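PDB 3O0H: glutathione reductase from Bartonella henselae, which probably catalyses the NADPH-dependent reduction of glutathione disulfide to glutathione, using a bound FAD and a redox-active disulfide. Local coordinates for residues Val70-Ala78 against Trp102-Ile113. Sequence-based numbering, arbitrary orientation.
Sequences VPKKLYFYA and WEKLVAAKNKEI. With FAD (flavin-adenine dinucleotide), chain H.
Tyr75 is the knob in a knobs-into-holes contact between two roughly antiparallel helices of the FAD-binding region, its ring lodged among Trp102, Leu105, Val106 and Lys109. The axes of segments 70-78 and 102-113 run at 145° to each other and approach to 10.5 Å. Leu105 lies over one face of the ring: its CD2 makes a CH-pi contact 3.9 Å from the Tyr75 ring centroid, almost on the ring normal. Leu105 CD2 also touches Ala78 CB, three residues on from Tyr75, at 3.6 Å. Lys109 CB meets the ring at its edge, in plane, 3.6 Å from Tyr75 CE1. On the CE2 side the indole of Trp102 arrives obliquely, CH2 to Tyr75 CE2 at 3.5 Å, with the two ring planes 79° apart. Tyr75 carries the aromatic group out between these neighbours with CG anti to its carbonyl carbon (chi1 -78°), and the phenol oxygen ends beside Val106 CG2 and Lys109 CE.

No hydrogen bond crosses between the helices; the polar ends turn to the chain around Phe185. Tyr75 OH bonds to Phe185 O, Trp102 NE1 to Leu187 O, and Lys109 NZ forms a salt bridge with Asp186. Bends at chi2 and chi3 fold the Lys109 chain, whose CG packs 3.7 Å from Pro71 CB. Lys109 NZ also donates to Asn110 OD1 at 2.7 Å, from above the carbonyl plane.

Helix 69-88 starts at the second cysteine of the Cys64-Cys69 disulfide, the redox-active pair of this disulfide reductase family, and lies against the flavin. Lys72, three residues before Tyr75, takes no part in the helix contact; its chain bends round to the flavin, where NZ donates to FAD N5 and O4, the latter at 2.9 Å, and pairs with Glu205.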
# COMPACT_ATOMS: atom_id res chain seq x y z
N VAL B 70 -13.77 -2.98 12.70
CA VAL B 70 -12.57 -3.07 13.55
C VAL B 70 -12.28 -4.53 13.95
O VAL B 70 -11.22 -5.06 13.63
CB VAL B 70 -12.65 -2.14 14.72
CG1 VAL B 70 -11.55 -2.45 15.75
CG2 VAL B 70 -12.48 -0.69 14.22
N PRO B 71 -13.21 -5.21 14.62
CA PRO B 71 -12.88 -6.63 14.88
C PRO B 71 -12.77 -7.54 13.66
O PRO B 71 -11.97 -8.47 13.68
CB PRO B 71 -13.99 -7.09 15.81
CG PRO B 71 -15.11 -6.08 15.62
CD PRO B 71 -14.45 -4.79 15.30
N LYS B 72 -13.53 -7.26 12.59
CA LYS B 72 -13.41 -7.93 11.32
C LYS B 72 -11.93 -7.87 10.82
O LYS B 72 -11.34 -8.87 10.38
CB LYS B 72 -14.36 -7.22 10.31
CG LYS B 72 -14.32 -7.68 8.91
CD LYS B 72 -13.23 -7.04 8.03
CE LYS B 72 -13.60 -5.67 7.55
NZ LYS B 72 -14.93 -5.49 6.83
N LYS B 73 -11.36 -6.68 10.86
CA LYS B 73 -10.01 -6.47 10.34
C LYS B 73 -8.98 -7.18 11.24
O LYS B 73 -7.97 -7.71 10.77
CB LYS B 73 -9.71 -4.97 10.23
CG LYS B 73 -8.35 -4.63 9.57
CD LYS B 73 -8.40 -4.89 8.12
CE LYS B 73 -7.13 -4.42 7.36
NZ LYS B 73 -6.81 -2.95 7.28
N LEU B 74 -9.26 -7.23 12.53
CA LEU B 74 -8.37 -7.95 13.45
C LEU B 74 -8.38 -9.44 13.15
O LEU B 74 -7.31 -10.08 13.18
CB LEU B 74 -8.74 -7.69 14.90
CG LEU B 74 -8.54 -6.26 15.39
CD1 LEU B 74 -9.06 -6.07 16.83
CD2 LEU B 74 -7.05 -5.81 15.30
N TYR B 75 -9.56 -9.99 12.88
CA TYR B 75 -9.70 -11.42 12.65
C TYR B 75 -9.10 -11.74 11.31
O TYR B 75 -8.53 -12.81 11.13
CB TYR B 75 -11.18 -11.90 12.73
CG TYR B 75 -11.66 -12.03 14.19
CD1 TYR B 75 -11.16 -11.20 15.19
CD2 TYR B 75 -12.63 -12.95 14.54
CE1 TYR B 75 -11.61 -11.32 16.55
CE2 TYR B 75 -13.09 -13.08 15.86
CZ TYR B 75 -12.58 -12.25 16.86
OH TYR B 75 -13.05 -12.38 18.16
N PHE B 76 -9.28 -10.82 10.35
CA PHE B 76 -8.63 -10.87 9.04
C PHE B 76 -7.11 -11.01 9.22
O PHE B 76 -6.50 -11.95 8.72
CB PHE B 76 -8.88 -9.54 8.30
CG PHE B 76 -8.01 -9.34 7.08
CD1 PHE B 76 -8.29 -10.00 5.89
CD2 PHE B 76 -6.95 -8.46 7.11
CE1 PHE B 76 -7.49 -9.78 4.74
CE2 PHE B 76 -6.15 -8.25 5.97
CZ PHE B 76 -6.42 -8.91 4.79
N TYR B 77 -6.51 -10.12 10.00
CA TYR B 77 -5.06 -10.24 10.26
C TYR B 77 -4.70 -11.59 10.93
O TYR B 77 -3.75 -12.28 10.53
CB TYR B 77 -4.55 -9.10 11.14
CG TYR B 77 -4.51 -7.72 10.51
CD1 TYR B 77 -3.93 -7.50 9.25
CD2 TYR B 77 -4.96 -6.60 11.23
CE1 TYR B 77 -3.85 -6.19 8.70
CE2 TYR B 77 -4.90 -5.32 10.69
CZ TYR B 77 -4.34 -5.12 9.45
OH TYR B 77 -4.31 -3.81 8.98
N ALA B 78 -5.46 -11.96 11.94
CA ALA B 78 -5.19 -13.20 12.61
C ALA B 78 -5.17 -14.37 11.60
O ALA B 78 -4.30 -15.22 11.67
CB ALA B 78 -6.23 -13.47 13.72
N TRP B 102 -8.04 -19.65 19.48
CA TRP B 102 -9.16 -18.74 19.28
C TRP B 102 -9.47 -17.91 20.53
O TRP B 102 -9.73 -16.71 20.41
CB TRP B 102 -10.39 -19.57 18.87
CG TRP B 102 -11.69 -18.86 18.77
CD1 TRP B 102 -12.68 -18.83 19.71
CD2 TRP B 102 -12.16 -18.13 17.65
NE1 TRP B 102 -13.73 -18.09 19.24
CE2 TRP B 102 -13.44 -17.65 17.97
CE3 TRP B 102 -11.62 -17.80 16.40
CZ2 TRP B 102 -14.19 -16.88 17.09
CZ3 TRP B 102 -12.37 -17.02 15.51
CH2 TRP B 102 -13.64 -16.58 15.88
N GLU B 103 -9.49 -18.55 21.69
CA GLU B 103 -9.79 -17.84 22.95
C GLU B 103 -8.86 -16.63 23.19
O GLU B 103 -9.30 -15.57 23.63
CB GLU B 103 -9.75 -18.81 24.17
N LYS B 104 -7.58 -16.79 22.85
CA LYS B 104 -6.63 -15.70 22.93
C LYS B 104 -6.97 -14.56 21.98
O LYS B 104 -6.85 -13.39 22.36
CB LYS B 104 -5.20 -16.22 22.69
CG LYS B 104 -4.13 -15.16 22.75
CD LYS B 104 -2.68 -15.72 22.93
CE LYS B 104 -1.67 -14.53 22.91
NZ LYS B 104 -0.25 -14.95 23.09
N LEU B 105 -7.37 -14.89 20.74
CA LEU B 105 -7.76 -13.86 19.78
C LEU B 105 -9.00 -13.10 20.29
O LEU B 105 -9.04 -11.84 20.23
CB LEU B 105 -8.04 -14.45 18.39
CG LEU B 105 -8.60 -13.45 17.36
CD1 LEU B 105 -7.71 -12.23 17.17
CD2 LEU B 105 -8.88 -14.21 16.02
N VAL B 106 -9.99 -13.86 20.77
CA VAL B 106 -11.22 -13.26 21.31
C VAL B 106 -10.87 -12.32 22.48
O VAL B 106 -11.37 -11.17 22.51
CB VAL B 106 -12.31 -14.28 21.74
CG1 VAL B 106 -13.52 -13.54 22.41
CG2 VAL B 106 -12.84 -15.15 20.52
N ALA B 107 -9.96 -12.74 23.36
CA ALA B 107 -9.57 -11.89 24.49
C ALA B 107 -8.90 -10.62 23.98
O ALA B 107 -9.21 -9.53 24.45
CB ALA B 107 -8.70 -12.61 25.51
N ALA B 108 -8.01 -10.74 23.00
CA ALA B 108 -7.30 -9.57 22.44
C ALA B 108 -8.23 -8.60 21.74
O ALA B 108 -8.07 -7.38 21.88
CB ALA B 108 -6.18 -9.98 21.49
N LYS B 109 -9.19 -9.14 20.98
CA LYS B 109 -10.22 -8.34 20.33
C LYS B 109 -11.02 -7.54 21.39
O LYS B 109 -11.20 -6.32 21.27
CB LYS B 109 -11.15 -9.24 19.51
CG LYS B 109 -12.31 -8.49 18.79
CD LYS B 109 -13.58 -8.31 19.66
CE LYS B 109 -14.24 -9.60 20.03
NZ LYS B 109 -15.59 -9.47 20.75
N ASN B 110 -11.50 -8.24 22.41
CA ASN B 110 -12.25 -7.56 23.47
C ASN B 110 -11.46 -6.46 24.18
O ASN B 110 -12.03 -5.44 24.55
CB ASN B 110 -12.71 -8.56 24.52
CG ASN B 110 -13.89 -9.38 24.06
OD1 ASN B 110 -14.71 -8.89 23.28
ND2 ASN B 110 -13.99 -10.63 24.56
N LYS B 111 -10.17 -6.67 24.39
CA LYS B 111 -9.33 -5.62 25.05
C LYS B 111 -9.32 -4.39 24.12
O LYS B 111 -9.49 -3.25 24.56
CB LYS B 111 -7.91 -6.11 25.28
CG LYS B 111 -6.96 -5.10 25.96
CD LYS B 111 -5.61 -5.74 26.32
CE LYS B 111 -4.71 -4.79 27.12
NZ LYS B 111 -3.30 -5.29 27.11
N GLU B 112 -9.14 -4.64 22.83
CA GLU B 112 -8.97 -3.56 21.87
C GLU B 112 -10.25 -2.79 21.63
O GLU B 112 -10.22 -1.54 21.56
CB GLU B 112 -8.40 -4.07 20.54
CG GLU B 112 -8.26 -3.00 19.44
CD GLU B 112 -7.39 -1.81 19.84
OE1 GLU B 112 -6.74 -1.82 20.93
OE2 GLU B 112 -7.34 -0.85 19.05
N ILE B 113 -11.37 -3.48 21.51
CA ILE B 113 -12.63 -2.77 21.28
C ILE B 113 -13.07 -2.02 22.56
O ILE B 113 -13.64 -0.92 22.45
CB ILE B 113 -13.81 -3.65 20.70
CG1 ILE B 113 -14.38 -4.62 21.74
CG2 ILE B 113 -13.40 -4.36 19.38
CD1 ILE B 113 -15.65 -5.43 21.31
PA FAD H . -23.83 2.55 13.64
O1A FAD H . -24.38 1.19 13.34
O2A FAD H . -22.33 2.62 13.72
O5B FAD H . -24.45 3.18 14.97
C5B FAD H . -25.82 3.13 15.32
C4B FAD H . -25.85 3.07 16.83
O4B FAD H . -27.15 3.37 17.33
C3B FAD H . -25.47 1.71 17.41
O3B FAD H . -24.45 1.86 18.39
C2B FAD H . -26.75 1.20 18.04
O2B FAD H . -26.48 0.45 19.21
C1B FAD H . -27.49 2.44 18.41
N9A FAD H . -28.96 2.51 18.36
C8A FAD H . -29.78 2.13 17.34
N7A FAD H . -31.03 2.51 17.66
C5A FAD H . -30.99 3.13 18.87
C6A FAD H . -31.93 3.77 19.63
N6A FAD H . -33.22 3.84 19.28
N1A FAD H . -31.55 4.35 20.82
C2A FAD H . -30.23 4.30 21.20
N3A FAD H . -29.29 3.70 20.44
C4A FAD H . -29.68 3.17 19.27
N1 FAD H . -17.90 -0.20 6.91
C2 FAD H . -16.71 0.22 6.36
O2 FAD H . -16.55 1.40 5.93
N3 FAD H . -15.69 -0.63 6.28
C4 FAD H . -15.75 -1.93 6.76
O4 FAD H . -14.73 -2.62 6.67
C4X FAD H . -16.95 -2.37 7.32
N5 FAD H . -17.08 -3.63 7.83
C5X FAD H . -18.29 -4.00 8.42
C6 FAD H . -18.40 -5.29 8.91
C7 FAD H . -19.57 -5.71 9.52
C7M FAD H . -19.64 -7.12 10.06
C8 FAD H . -20.64 -4.83 9.64
C8M FAD H . -21.94 -5.28 10.26
C9 FAD H . -20.54 -3.55 9.12
C9A FAD H . -19.36 -3.13 8.50
N10 FAD H . -19.21 -1.86 7.98
C10 FAD H . -18.01 -1.48 7.42
C1' FAD H . -20.30 -0.86 8.00
C2' FAD H . -20.21 0.12 9.14
O2' FAD H . -20.27 -0.59 10.36
C3' FAD H . -21.37 1.07 9.03
O3' FAD H . -21.54 1.62 7.74
C4' FAD H . -21.28 2.14 10.10
O4' FAD H . -21.19 1.50 11.38
C5' FAD H . -22.52 3.03 10.08
O5' FAD H . -22.39 4.09 11.06
P FAD H . -23.76 4.65 11.67
O1P FAD H . -23.47 5.86 12.54
O2P FAD H . -24.74 4.92 10.55
O3P FAD H . -24.46 3.49 12.50